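PDB 6AHI: cysteine synthase from Helicobacter pylori, which uses pyridoxal 5'-phosphate to make L-cysteine and acetate from O-acetyl-L-serine and hydrogen sulfide, and also acts as a cystathionine beta-synthase. Local coordinates for residues A[205-211]-A[224-230]; A[218-222]-A[244-250]. All coordinates share one frame; numbering follows the deposited sequence.

Interaction 1 (A[205-211]-A[224-230])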
ATOM      1  N   GLU A 205       3.782   0.733  24.353  1.00 30.01           N
ATOM      2  CA  GLU A 205       4.393  -0.582  24.348  1.00 32.57           C
ATOM      3  C   GLU A 205       3.284  -1.607  24.519  1.00 33.16           C
ATOM      4  O   GLU A 205       2.246  -1.318  25.114  1.00 34.40           O
ATOM      5  CB  GLU A 205       5.405  -0.716  25.492  1.00 36.04           C
ATOM      6  CG  GLU A 205       4.771  -0.514  26.870  1.00 38.53           C
ATOM      7  CD  GLU A 205       5.573  -0.948  28.092  1.00 41.36           C
ATOM      8  OE1 GLU A 205       6.741  -1.343  27.909  1.00 41.98           O
ATOM      9  OE2 GLU A 205       5.023  -0.868  29.227  1.00 40.11           O
ATOM     10  N   PRO A 206       3.478  -2.833  24.011  1.00 35.09           N
ATOM     11  CA  PRO A 206       2.557  -3.935  24.278  1.00 38.17           C
ATOM     12  C   PRO A 206       2.843  -4.568  25.646  1.00 40.06           C
ATOM     13  O   PRO A 206       3.923  -4.403  26.181  1.00 39.45           O
ATOM     14  CB  PRO A 206       2.897  -4.926  23.157  1.00 38.99           C
ATOM     15  CG  PRO A 206       4.388  -4.741  22.981  1.00 38.92           C
ATOM     16  CD  PRO A 206       4.614  -3.248  23.172  1.00 36.09           C
ATOM     17  N   GLU A 207       1.854  -5.292  26.178  1.00 43.46           N
ATOM     18  CA  GLU A 207       2.045  -6.166  27.352  1.00 45.71           C
ATOM     19  C   GLU A 207       3.253  -7.052  27.065  1.00 45.80           C
ATOM     20  O   GLU A 207       3.448  -7.494  25.925  1.00 42.69           O
ATOM     21  CB  GLU A 207       0.798  -7.006  27.645  1.00 48.02           C
ATOM     22  CG  GLU A 207       0.416  -7.937  26.498  1.00 50.23           C
ATOM     23  CD  GLU A 207      -0.706  -8.920  26.807  1.00 53.12           C
ATOM     24  OE1 GLU A 207      -0.789  -9.354  27.992  1.00 58.81           O
ATOM     25  OE2 GLU A 207      -1.462  -9.288  25.870  1.00 46.69           O
ATOM     26  N   GLY A 208       4.071  -7.262  28.109  1.00 48.71           N
ATOM     27  CA  GLY A 208       5.289  -8.043  28.023  1.00 47.92           C
ATOM     28  C   GLY A 208       6.508  -7.218  27.647  1.00 47.97           C
ATOM     29  O   GLY A 208       7.609  -7.763  27.517  1.00 49.04           O
ATOM     30  N   SER A 209       6.319  -5.904  27.471  1.00 44.32           N
ATOM     31  CA  SER A 209       7.406  -4.928  27.383  1.00 44.80           C
ATOM     32  C   SER A 209       7.644  -4.357  28.797  1.00 44.91           C
ATOM     33  O   SER A 209       6.754  -4.434  29.630  1.00 48.77           O
ATOM     34  CB  SER A 209       7.020  -3.865  26.359  1.00 44.24           C
ATOM     35  OG  SER A 209       8.081  -2.978  26.063  1.00 44.18           O
ATOM     36  N   ILE A 210       8.794  -3.730  29.060  1.00 44.68           N
ATOM     37  CA  ILE A 210       9.216  -3.447  30.478  1.00 45.64           C
ATOM     38  C   ILE A 210       9.102  -1.966  30.896  1.00 44.20           C
ATOM     39  O   ILE A 210       9.404  -1.651  32.031  1.00 42.21           O
ATOM     40  CB  ILE A 210      10.649  -3.976  30.730  1.00 49.97           C
ATOM     41  CG1 ILE A 210      11.665  -3.425  29.716  1.00 49.36           C
ATOM     42  CG2 ILE A 210      10.647  -5.495  30.777  1.00 50.50           C
ATOM     43  CD1 ILE A 210      11.907  -1.936  29.822  1.00 48.37           C
ATOM     44  N   LEU A 211       8.651  -1.054  30.020  1.00 42.28           N
ATOM     45  CA  LEU A 211       8.825   0.403  30.293  1.00 41.42           C
ATOM     46  C   LEU A 211       8.007   0.845  31.516  1.00 41.94           C
ATOM     47  O   LEU A 211       8.438   1.746  32.239  1.00 43.50           O
ATOM     48  CB  LEU A 211       8.475   1.217  29.042  1.00 41.95           C
ATOM     49  CG  LEU A 211       9.506   1.142  27.904  1.00 43.25           C
ATOM     50  CD1 LEU A 211       8.983   1.764  26.618  1.00 44.56           C
ATOM     51  CD2 LEU A 211      10.814   1.793  28.301  1.00 45.04           C
ATOM     52  N   ILE A 224       6.542  -3.107  18.008  1.00 35.32           N
ATOM     53  CA  ILE A 224       6.793  -2.332  19.205  1.00 35.69           C
ATOM     54  C   ILE A 224       7.029  -3.306  20.359  1.00 36.90           C
ATOM     55  O   ILE A 224       6.642  -4.447  20.293  1.00 37.50           O
ATOM     56  CB  ILE A 224       5.646  -1.337  19.524  1.00 34.56           C
ATOM     57  CG1 ILE A 224       4.313  -2.055  19.738  1.00 36.67           C
ATOM     58  CG2 ILE A 224       5.534  -0.263  18.452  1.00 33.39           C
ATOM     59  CD1 ILE A 224       3.247  -1.199  20.362  1.00 38.50           C
ATOM     60  N   GLY A 225       7.633  -2.796  21.425  1.00 37.26           N
ATOM     61  CA  GLY A 225       7.991  -3.577  22.591  1.00 40.22           C
ATOM     62  C   GLY A 225       9.483  -3.568  22.781  1.00 41.09           C
ATOM     63  O   GLY A 225      10.238  -3.652  21.794  1.00 40.35           O
ATOM     64  N   VAL A 226       9.891  -3.422  24.044  1.00 43.78           N
ATOM     65  CA  VAL A 226      11.278  -3.454  24.427  1.00 45.52           C
ATOM     66  C   VAL A 226      11.432  -4.421  25.607  1.00 48.61           C
ATOM     67  O   VAL A 226      10.525  -4.597  26.456  1.00 49.06           O
ATOM     68  CB  VAL A 226      11.799  -2.051  24.792  1.00 44.68           C
ATOM     69  CG1 VAL A 226      11.446  -1.036  23.726  1.00 44.25           C
ATOM     70  CG2 VAL A 226      11.285  -1.597  26.137  1.00 43.54           C
ATOM     71  N   GLU A 227      12.611  -5.022  25.662  1.00 49.52           N
ATOM     72  CA  GLU A 227      13.013  -5.899  26.774  1.00 52.58           C
ATOM     73  C   GLU A 227      14.001  -5.177  27.708  1.00 50.91           C
ATOM     74  O   GLU A 227      14.418  -5.763  28.718  1.00 51.66           O
ATOM     75  CB  GLU A 227      13.615  -7.195  26.232  1.00 58.01           C
ATOM     76  CG  GLU A 227      12.699  -7.908  25.251  1.00 61.55           C
ATOM     77  CD  GLU A 227      13.098  -9.327  24.870  1.00 65.67           C
ATOM     78  OE1 GLU A 227      13.378 -10.132  25.789  1.00 68.17           O
ATOM     79  OE2 GLU A 227      13.126  -9.630  23.648  1.00 68.11           O
ATOM     80  N   PHE A 228      14.351  -3.927  27.376  1.00 47.71           N
ATOM     81  CA  PHE A 228      15.267  -3.051  28.092  1.00 49.16           C
ATOM     82  C   PHE A 228      15.031  -1.598  27.647  1.00 47.02           C
ATOM     83  O   PHE A 228      14.370  -1.351  26.632  1.00 43.29           O
ATOM     84  CB  PHE A 228      16.729  -3.463  27.830  1.00 52.58           C
ATOM     85  CG  PHE A 228      17.112  -3.592  26.372  1.00 52.72           C
ATOM     86  CD1 PHE A 228      17.226  -2.470  25.564  1.00 51.37           C
ATOM     87  CD2 PHE A 228      17.397  -4.831  25.825  1.00 55.17           C
ATOM     88  CE1 PHE A 228      17.600  -2.589  24.235  1.00 53.88           C
ATOM     89  CE2 PHE A 228      17.755  -4.948  24.488  1.00 55.36           C
ATOM     90  CZ  PHE A 228      17.848  -3.828  23.695  1.00 54.71           C
ATOM     91  N   ILE A 229      15.610  -0.647  28.387  1.00 48.02           N
ATOM     92  CA  ILE A 229      15.472   0.810  28.097  1.00 47.18           C
ATOM     93  C   ILE A 229      16.233   1.136  26.811  1.00 45.89           C
ATOM     94  O   ILE A 229      17.415   0.840  26.703  1.00 45.14           O
ATOM     95  CB  ILE A 229      15.993   1.682  29.263  1.00 49.40           C
ATOM     96  CG1 ILE A 229      15.317   1.383  30.606  1.00 51.09           C
ATOM     97  CG2 ILE A 229      15.879   3.155  28.890  1.00 50.03           C
ATOM     98  CD1 ILE A 229      13.799   1.555  30.624  1.00 50.53           C
ATOM     99  N   PRO A 230      15.579   1.723  25.783  1.00 45.24           N
ATOM    100  CA  PRO A 230      16.283   2.300  24.632  1.00 45.04           C
ATOM    101  C   PRO A 230      17.271   3.383  25.044  1.00 47.25           C
ATOM    102  O   PRO A 230      17.011   4.135  25.983  1.00 49.86           O
ATOM    103  CB  PRO A 230      15.166   2.945  23.796  1.00 42.71           C
ATOM    104  CG  PRO A 230      13.954   2.143  24.178  1.00 42.55           C
ATOM    105  CD  PRO A 230      14.119   1.858  25.661  1.00 42.99           C
TER

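Interaction 2 (A[218-222]-A[244-250])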
ATOM      1  N   PRO A 218       6.514 -12.524  25.716  1.00 59.60           N
ATOM      2  CA  PRO A 218       6.125 -12.360  24.318  1.00 56.19           C
ATOM      3  C   PRO A 218       4.758 -11.668  24.164  1.00 53.43           C
ATOM      4  O   PRO A 218       3.963 -11.553  25.093  1.00 53.62           O
ATOM      5  CB  PRO A 218       6.132 -13.798  23.772  1.00 59.75           C
ATOM      6  CG  PRO A 218       5.923 -14.673  24.988  1.00 63.25           C
ATOM      7  CD  PRO A 218       6.541 -13.928  26.157  1.00 63.55           C
ATOM      8  N   HIS A 219       4.512 -11.173  22.960  1.00 51.49           N
ATOM      9  CA  HIS A 219       3.332 -10.393  22.632  1.00 48.27           C
ATOM     10  C   HIS A 219       3.071 -10.580  21.138  1.00 46.60           C
ATOM     11  O   HIS A 219       4.013 -10.623  20.371  1.00 46.77           O
ATOM     12  CB  HIS A 219       3.541  -8.914  23.019  1.00 46.45           C
ATOM     13  CG  HIS A 219       4.818  -8.318  22.509  1.00 46.04           C
ATOM     14  ND1 HIS A 219       4.947  -7.826  21.221  1.00 44.59           N
ATOM     15  CD2 HIS A 219       6.027  -8.153  23.103  1.00 46.83           C
ATOM     16  CE1 HIS A 219       6.184  -7.403  21.038  1.00 44.83           C
ATOM     17  NE2 HIS A 219       6.863  -7.589  22.176  1.00 45.96           N
ATOM     18  N   GLU A 220       1.800 -10.704  20.741  1.00 47.86           N
ATOM     19  CA  GLU A 220       1.461 -10.833  19.313  1.00 47.52           C
ATOM     20  C   GLU A 220       1.593  -9.482  18.592  1.00 43.00           C
ATOM     21  O   GLU A 220       1.858  -9.470  17.388  1.00 38.28           O
ATOM     22  CB  GLU A 220       0.053 -11.392  19.082  1.00 55.21           C
ATOM     23  CG  GLU A 220      -0.127 -11.882  17.640  1.00 65.17           C
ATOM     24  CD  GLU A 220      -1.440 -12.533  17.213  1.00 70.50           C
ATOM     25  OE1 GLU A 220      -2.530 -11.954  17.477  1.00 74.79           O
ATOM     26  OE2 GLU A 220      -1.367 -13.610  16.569  1.00 72.07           O
ATOM     27  N   ILE A 221       1.390  -8.350  19.282  1.00 38.90           N
ATOM     28  CA  ILE A 221       1.587  -7.040  18.594  1.00 37.78           C
ATOM     29  C   ILE A 221       3.005  -7.035  18.014  1.00 38.45           C
ATOM     30  O   ILE A 221       3.940  -7.399  18.709  1.00 38.61           O
ATOM     31  CB  ILE A 221       1.347  -5.833  19.524  1.00 37.31           C
ATOM     32  CG1 ILE A 221      -0.127  -5.730  19.927  1.00 37.99           C
ATOM     33  CG2 ILE A 221       1.823  -4.531  18.873  1.00 38.09           C
ATOM     34  CD1 ILE A 221      -0.399  -4.874  21.149  1.00 39.40           C
ATOM     35  N   GLU A 222       3.130  -6.596  16.758  1.00 38.73           N
ATOM     36  CA  GLU A 222       4.378  -6.631  16.022  1.00 41.03           C
ATOM     37  C   GLU A 222       4.921  -5.226  15.755  1.00 37.82           C
ATOM     38  O   GLU A 222       4.214  -4.358  15.223  1.00 37.48           O
ATOM     39  CB  GLU A 222       4.146  -7.312  14.675  1.00 46.28           C
ATOM     40  CG  GLU A 222       3.680  -8.750  14.800  1.00 56.17           C
ATOM     41  CD  GLU A 222       4.266  -9.733  13.808  1.00 56.32           C
ATOM     42  OE1 GLU A 222       5.302  -9.420  13.188  1.00 62.26           O
ATOM     43  OE2 GLU A 222       3.675 -10.812  13.660  1.00 69.13           O
ATOM     44  N   ILE A 244      -0.338  -1.688  26.266  1.00 31.90           N
ATOM     45  CA  ILE A 244      -1.538  -2.149  25.557  1.00 31.80           C
ATOM     46  C   ILE A 244      -1.489  -3.669  25.444  1.00 32.47           C
ATOM     47  O   ILE A 244      -0.527  -4.239  24.958  1.00 31.69           O
ATOM     48  CB  ILE A 244      -1.617  -1.479  24.176  1.00 31.31           C
ATOM     49  CG1 ILE A 244      -1.583   0.044  24.293  1.00 29.02           C
ATOM     50  CG2 ILE A 244      -2.830  -1.962  23.410  1.00 32.96           C
ATOM     51  CD1 ILE A 244      -2.686   0.631  25.126  1.00 29.33           C
ATOM     52  N   SER A 245      -2.553  -4.317  25.907  1.00 34.71           N
ATOM     53  CA  SER A 245      -2.693  -5.769  25.740  1.00 36.22           C
ATOM     54  C   SER A 245      -2.863  -6.106  24.256  1.00 36.18           C
ATOM     55  O   SER A 245      -3.316  -5.277  23.464  1.00 32.34           O
ATOM     56  CB  SER A 245      -3.840  -6.272  26.545  1.00 37.99           C
ATOM     57  OG  SER A 245      -5.070  -5.794  26.035  1.00 36.50           O
ATOM     58  N   ASP A 246      -2.483  -7.330  23.888  1.00 38.92           N
ATOM     59  CA  ASP A 246      -2.693  -7.823  22.560  1.00 40.60           C
ATOM     60  C   ASP A 246      -4.184  -7.784  22.238  1.00 40.99           C
ATOM     61  O   ASP A 246      -4.544  -7.406  21.135  1.00 39.53           O
ATOM     62  CB  ASP A 246      -2.158  -9.251  22.394  1.00 43.57           C
ATOM     63  CG  ASP A 246      -0.645  -9.319  22.310  1.00 46.04           C
ATOM     64  OD1 ASP A 246      -0.043  -8.292  21.929  1.00 42.40           O
ATOM     65  OD2 ASP A 246      -0.076 -10.400  22.627  1.00 46.75           O
ATOM     66  N   GLU A 247      -5.036  -8.190  23.186  1.00 41.99           N
ATOM     67  CA  GLU A 247      -6.478  -8.199  22.939  1.00 46.32           C
ATOM     68  C   GLU A 247      -6.954  -6.795  22.522  1.00 41.44           C
ATOM     69  O   GLU A 247      -7.699  -6.638  21.578  1.00 38.59           O
ATOM     70  CB  GLU A 247      -7.267  -8.667  24.163  1.00 53.07           C
ATOM     71  CG  GLU A 247      -8.610  -9.278  23.797  1.00 61.75           C
ATOM     72  CD  GLU A 247      -8.594 -10.686  23.203  1.00 74.00           C
ATOM     73  OE1 GLU A 247      -7.504 -11.300  23.031  1.00 86.11           O
ATOM     74  OE2 GLU A 247      -9.694 -11.198  22.924  1.00 88.21           O
ATOM     75  N   GLU A 248      -6.526  -5.774  23.254  1.00 40.42           N
ATOM     76  CA  GLU A 248      -6.987  -4.410  22.999  1.00 38.39           C
ATOM     77  C   GLU A 248      -6.383  -3.868  21.689  1.00 34.43           C
ATOM     78  O   GLU A 248      -7.071  -3.227  20.908  1.00 31.44           O
ATOM     79  CB  GLU A 248      -6.673  -3.519  24.195  1.00 42.14           C
ATOM     80  CG  GLU A 248      -7.596  -2.323  24.289  1.00 45.52           C
ATOM     81  CD  GLU A 248      -7.475  -1.498  25.561  1.00 52.17           C
ATOM     82  OE1 GLU A 248      -6.351  -1.417  26.111  1.00 58.84           O
ATOM     83  OE2 GLU A 248      -8.501  -0.910  25.987  1.00 58.87           O
ATOM     84  N   GLY A 249      -5.098  -4.121  21.459  1.00 31.90           N
ATOM     85  CA  GLY A 249      -4.399  -3.635  20.276  1.00 30.28           C
ATOM     86  C   GLY A 249      -4.957  -4.238  18.991  1.00 30.17           C
ATOM     87  O   GLY A 249      -5.180  -3.538  18.019  1.00 27.95           O
ATOM     88  N   PHE A 250      -5.213  -5.546  18.990  1.00 29.34           N
ATOM     89  CA  PHE A 250      -5.773  -6.202  17.831  1.00 30.52           C
ATOM     90  C   PHE A 250      -7.242  -5.772  17.643  1.00 30.93           C
ATOM     91  O   PHE A 250      -7.702  -5.632  16.520  1.00 29.51           O
ATOM     92  CB  PHE A 250      -5.568  -7.726  17.898  1.00 32.53           C
ATOM     93  CG  PHE A 250      -4.219  -8.169  17.386  1.00 32.80           C
ATOM     94  CD1 PHE A 250      -4.000  -8.347  16.024  1.00 32.20           C
ATOM     95  CD2 PHE A 250      -3.140  -8.324  18.249  1.00 33.96           C
ATOM     96  CE1 PHE A 250      -2.750  -8.715  15.536  1.00 33.51           C
ATOM     97  CE2 PHE A 250      -1.894  -8.713  17.764  1.00 34.01           C
ATOM     98  CZ  PHE A 250      -1.698  -8.920  16.412  1.00 33.91           C
TER

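Interaction 1 (A[205-211]-A[224-230])
E205 and G225 mark the closest approach of the two backbones, where strand 200-206 ends: E205 CA lies 5.0 Å from G225 CA. The P206 ring presses in beside them, its CD 3.4 Å from G225 CA, tighter than usual for two carbons. From there the chain of 205-211 folds through a type II beta turn, P206 to S209, closed by the bond from S209 N to P206 O. G208 takes the third place of that turn with a positive phi of 90°, backbone angles that glycine readily adopts. G225, also at positive phi, leaves the P206 ring room to lie close on its CA. Past the turn the backbones meet again through a weak hydrogen bond from I210 N to V226 O.

The S209 hydroxyl joins the segments more firmly. With OG anti to the backbone N (chi1 -172°), it receives V226 N in an almost straight bond of 2.7 Å. Serine suits this place because its short arm brings an acceptor to a buried amide. E205 OE1 accepts L211 N on its syn side (2.9 Å), 23° out of the carboxylate plane, while its OE2 turns to T243 OG1; the buried carboxylate thus ties the strand end to the residue two places past the turn.

In this fold type II PLP enzyme, the loop after strand 200-206 passes beside the cofactor region: I224 packs against S267, a probable PLP-binding residue. I224 CG1 also meets P206 CD at 3.6 Å, apolar carbon against apolar carbon.

V226 CG2 is the meeting point of the outer cluster. L211 CG approaches it at 3.7 Å and I210 CD1 at 3.8 Å, each side chain crossing the valine at about a right angle. Beyond it, the end of the I229 side chain comes nearer, so that CD1 touches L211 CD2, 3.8 Å away.

Interaction 2 (A[218-222]-A[244-250])
D246 meets the loop with CG anti to its own carbonyl carbon (chi1 -75°), which carries the carboxylate from the first turn of helix 246-260 across to the E220 and I221 amides. E220, its CG opposite the backbone N (chi1 -164°) and its chain extended beyond, runs instead over the ring of F250. The contact thus joins the N-terminal turn of a helix, begun by S245 as N-cap through the bond from E248 N to S245 OG, to the loop that follows strand 200-206 in the fold type II PLP enzyme.

Aspartate suits its place because two oxygens can serve two successive amides. E220 N donates to D246 OD2 at 2.7 Å. I221 N donates to D246 OD1 at 3.0 Å, and both donors come from above the carboxylate plane. Held at both oxygens, the group has little freedom to rotate, and the helix start would probably favour its negative charge. Within the loop, H219 ND1 donates in its ring plane to I221 O (2.7 Å).

I221 supplies the apolar part. Its CG1 branch passes D246 OD1 and continues to CD1, which lies 3.7 Å from S245 O and close to G249, whose lack of a side chain leaves room for that methyl. The same isoleucine also touches P206 and S266, so a branched hydrocarbon fits this buried corner.

The E220 methylenes pack on the CE2/CZ side of the F250 ring, E220 CB 3.6 Å from F250 CE2. The carboxylate is turned 54° from the ring plane, and E220 OE1 sits over one face, offset toward the rim, 3.3 Å from F250 CZ.

Overall arrangement
Both interactions fasten the long loop between strands 200-206 and 240-244, and their segments alternate along the chain. Interaction 1 holds 224-230 against the end of strand 200-206 and the turn after it; interaction 2 holds 218-222, just before it, against the start of helix 246-260. They meet directly, since E205 and E207 pair through their backbones with I244, while P206 touches both H219 and I221. Each is partly buried, with a buried isoleucine near S267, a probable cofactor-binding residue. The chemistry differs: 224-230 is held by a serine hydroxyl and an aliphatic cluster that runs out to the surface, whereas 218-222 relies on a helix-borne carboxylate and a phenylalanine ring.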